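Local coordinates for uncharacterized protein (Deinococcus radiodurans, PDB 3M33) that is of unknown function but has a methyltransferase-like domain and may transfer methyl groups, at residues A[126-131]-A[152-157]. Sequence-based numbering, arbitrary orientation.
Sequences LRLPEL and ERLAAV
Leu126 CG and Val157 CG1 both stand anti to the carbonyl carbon, beside the backbone N (chi1 -64° and -69°), and the two side chains meet at about a right angle. Val157 CG1 lies 4.0 Å from Leu126 CD2 and equally close to CA of the same leucine. It also touches the ring of Pro129, 4.0 Å from its CD, so one methyl packs against two residues. A compact, branched valine suits this spot, just where helix 149-156 ends and the backbone leaves helical geometry. Proline fits the first turn of helix 128-131, where its nitrogen need donate no hydrogen bond, and its ring adds a rigid apolar surface.

The same leucine methyl, CD2, also faces helix 149-156, 4.0 Å from Arg153 O and 4.4 Å from Ala156 CB, while Leu126 CG lies 4.1 Å from Arg153 CG. Arg153 runs extended from CG to NE, lending its aliphatic part to the leucine and carrying the guanidinium onward, with a sulfate ion near the side chain. Deeper in, Leu128 CD1 meets Leu154 CD2 at 4.0 Å, and both leucines rest on Phe138 of strand 136-142. No hydrogen bond links the segments; apolar packing joins residues 126-129, in the crossover between parallel strands 112-118 and 136-142, to the end of helix 149-156, which leads on to strand 160-173, a strand order consistent with the class I methyltransferase fold.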
ATOM      1  N   LEU A 126       9.275  12.073  -3.722  1.00 40.99           N
ATOM      2  CA  LEU A 126       9.930  13.354  -3.913  1.00 42.48           C
ATOM      3  C   LEU A 126      10.801  13.730  -2.711  1.00 46.84           C
ATOM      4  O   LEU A 126      11.626  14.627  -2.807  1.00 47.48           O
ATOM      5  CB  LEU A 126       8.894  14.432  -4.229  1.00 42.78           C
ATOM      6  CG  LEU A 126       8.164  14.183  -5.549  1.00 49.77           C
ATOM      7  CD1 LEU A 126       7.028  15.194  -5.772  1.00 52.05           C
ATOM      8  CD2 LEU A 126       9.164  14.220  -6.702  1.00 51.79           C
ATOM      9  N   ARG A 127      10.645  13.021  -1.593  1.00 41.70           N
ATOM     10  CA  ARG A 127      11.519  13.240  -0.438  1.00 39.10           C
ATOM     11  C   ARG A 127      12.679  12.234  -0.367  1.00 46.84           C
ATOM     12  O   ARG A 127      13.477  12.258   0.585  1.00 48.72           O
ATOM     13  CB  ARG A 127      10.714  13.192   0.869  1.00 43.98           C
ATOM     14  CG  ARG A 127       9.407  13.969   0.833  1.00 42.89           C
ATOM     15  CD  ARG A 127       9.670  15.453   0.554  1.00 50.61           C
ATOM     16  NE  ARG A 127      10.428  16.069   1.641  1.00 54.84           N
ATOM     17  CZ  ARG A 127       9.869  16.566   2.741  1.00 54.60           C
ATOM     18  NH1 ARG A 127       8.548  16.533   2.878  1.00 50.92           N
ATOM     19  NH2 ARG A 127      10.623  17.111   3.690  1.00 49.44           N
ATOM     20  N   LEU A 128      12.787  11.354  -1.364  1.00 41.25           N
ATOM     21  CA  LEU A 128      13.848  10.328  -1.344  1.00 39.54           C
ATOM     22  C   LEU A 128      15.272  10.889  -1.171  1.00 43.72           C
ATOM     23  O   LEU A 128      16.084  10.311  -0.443  1.00 43.42           O
ATOM     24  CB  LEU A 128      13.750   9.384  -2.558  1.00 37.97           C
ATOM     25  CG  LEU A 128      12.603   8.372  -2.482  1.00 39.36           C
ATOM     26  CD1 LEU A 128      12.448   7.574  -3.770  1.00 39.23           C
ATOM     27  CD2 LEU A 128      12.816   7.456  -1.302  1.00 36.78           C
ATOM     28  N   PRO A 129      15.582  12.017  -1.835  1.00 39.44           N
ATOM     29  CA  PRO A 129      16.900  12.619  -1.607  1.00 43.20           C
ATOM     30  C   PRO A 129      17.157  12.930  -0.129  1.00 45.83           C
ATOM     31  O   PRO A 129      18.306  12.884   0.303  1.00 48.56           O
ATOM     32  CB  PRO A 129      16.844  13.920  -2.422  1.00 46.39           C
ATOM     33  CG  PRO A 129      15.848  13.630  -3.524  1.00 44.47           C
ATOM     34  CD  PRO A 129      14.799  12.749  -2.847  1.00 36.63           C
ATOM     35  N   GLU A 130      16.119  13.231   0.643  1.00 51.76           N
ATOM     36  CA  GLU A 130      16.318  13.504   2.076  1.00 55.38           C
ATOM     37  C   GLU A 130      16.252  12.246   2.949  1.00 54.82           C
ATOM     38  O   GLU A 130      16.704  12.259   4.098  1.00 53.91           O
ATOM     39  CB  GLU A 130      15.291  14.515   2.583  1.00 54.54           C
ATOM     40  CG  GLU A 130      15.165  15.751   1.712  1.00 65.38           C
ATOM     41  CD  GLU A 130      13.835  16.462   1.901  1.00 70.19           C
ATOM     42  OE1 GLU A 130      13.106  16.631   0.894  1.00 62.73           O
ATOM     43  OE2 GLU A 130      13.522  16.839   3.057  1.00 67.96           O
ATOM     44  N   LEU A 131      15.697  11.163   2.410  1.00 43.21           N
ATOM     45  CA  LEU A 131      15.376   9.996   3.230  1.00 44.16           C
ATOM     46  C   LEU A 131      16.295   8.802   2.998  1.00 48.67           C
ATOM     47  O   LEU A 131      16.508   7.997   3.904  1.00 52.84           O
ATOM     48  CB  LEU A 131      13.925   9.563   2.992  1.00 42.95           C
ATOM     49  CG  LEU A 131      12.841  10.533   3.440  1.00 44.59           C
ATOM     50  CD1 LEU A 131      11.502  10.028   3.003  1.00 38.43           C
ATOM     51  CD2 LEU A 131      12.884  10.689   4.948  1.00 45.27           C
ATOM     52  N   GLU A 152       6.996   8.768 -13.022  1.00 42.87           N
ATOM     53  CA  GLU A 152       7.269  10.199 -13.231  1.00 47.96           C
ATOM     54  C   GLU A 152       8.002  10.797 -12.041  1.00 43.33           C
ATOM     55  O   GLU A 152       8.994  11.521 -12.198  1.00 45.64           O
ATOM     56  CB  GLU A 152       5.970  10.987 -13.454  1.00 61.79           C
ATOM     57  CG  GLU A 152       5.167  10.584 -14.698  1.00 72.92           C
ATOM     58  CD  GLU A 152       3.747  11.153 -14.701  1.00 78.03           C
ATOM     59  OE1 GLU A 152       3.378  11.842 -13.721  1.00 78.93           O
ATOM     60  OE2 GLU A 152       2.996  10.901 -15.677  1.00 75.87           O
ATOM     61  N   ARG A 153       7.523  10.511 -10.835  1.00 41.28           N
ATOM     62  CA  ARG A 153       8.169  11.103  -9.663  1.00 43.08           C
ATOM     63  C   ARG A 153       9.563  10.536  -9.439  1.00 39.83           C
ATOM     64  O   ARG A 153      10.470  11.258  -9.045  1.00 42.49           O
ATOM     65  CB  ARG A 153       7.293  10.980  -8.423  1.00 46.03           C
ATOM     66  CG  ARG A 153       6.199  12.022  -8.420  1.00 42.11           C
ATOM     67  CD  ARG A 153       5.078  11.685  -7.478  1.00 47.91           C
ATOM     68  NE  ARG A 153       4.150  12.802  -7.407  1.00 54.79           N
ATOM     69  CZ  ARG A 153       3.111  12.865  -6.584  1.00 63.91           C
ATOM     70  NH1 ARG A 153       2.853  11.853  -5.764  1.00 56.80           N
ATOM     71  NH2 ARG A 153       2.327  13.941  -6.586  1.00 64.62           N
ATOM     72  N   LEU A 154       9.749   9.256  -9.740  1.00 37.55           N
ATOM     73  CA  LEU A 154      11.070   8.649  -9.604  1.00 43.07           C
ATOM     74  C   LEU A 154      12.038   9.246 -10.642  1.00 46.11           C
ATOM     75  O   LEU A 154      13.206   9.494 -10.334  1.00 46.12           O
ATOM     76  CB  LEU A 154      10.996   7.117  -9.715  1.00 40.89           C
ATOM     77  CG  LEU A 154      10.407   6.345  -8.521  1.00 43.60           C
ATOM     78  CD1 LEU A 154      10.000   4.961  -8.958  1.00 45.60           C
ATOM     79  CD2 LEU A 154      11.394   6.252  -7.369  1.00 34.35           C
ATOM     80  N   ALA A 155      11.559   9.462 -11.868  1.00 42.39           N
ATOM     81  CA  ALA A 155      12.380  10.163 -12.871  1.00 49.51           C
ATOM     82  C   ALA A 155      12.770  11.541 -12.340  1.00 50.37           C
ATOM     83  O   ALA A 155      13.923  11.954 -12.431  1.00 49.98           O
ATOM     84  CB  ALA A 155      11.643  10.297 -14.221  1.00 41.87           C
ATOM     85  N   ALA A 156      11.807  12.242 -11.759  1.00 49.39           N
ATOM     86  CA  ALA A 156      12.060  13.598 -11.282  1.00 51.52           C
ATOM     87  C   ALA A 156      13.163  13.688 -10.218  1.00 53.20           C
ATOM     88  O   ALA A 156      13.831  14.712 -10.110  1.00 56.43           O
ATOM     89  CB  ALA A 156      10.761  14.252 -10.790  1.00 51.30           C
ATOM     90  N   VAL A 157      13.366  12.637  -9.428  1.00 47.92           N
ATOM     91  CA  VAL A 157      14.452  12.678  -8.447  1.00 38.23           C
ATOM     92  C   VAL A 157      15.673  11.881  -8.899  1.00 46.02           C
ATOM     93  O   VAL A 157      16.568  11.610  -8.106  1.00 50.34           O
ATOM     94  CB  VAL A 157      14.015  12.218  -7.032  1.00 46.66           C
ATOM     95  CG1 VAL A 157      13.058  13.231  -6.405  1.00 46.92           C
ATOM     96  CG2 VAL A 157      13.396  10.820  -7.071  1.00 36.60           C
TER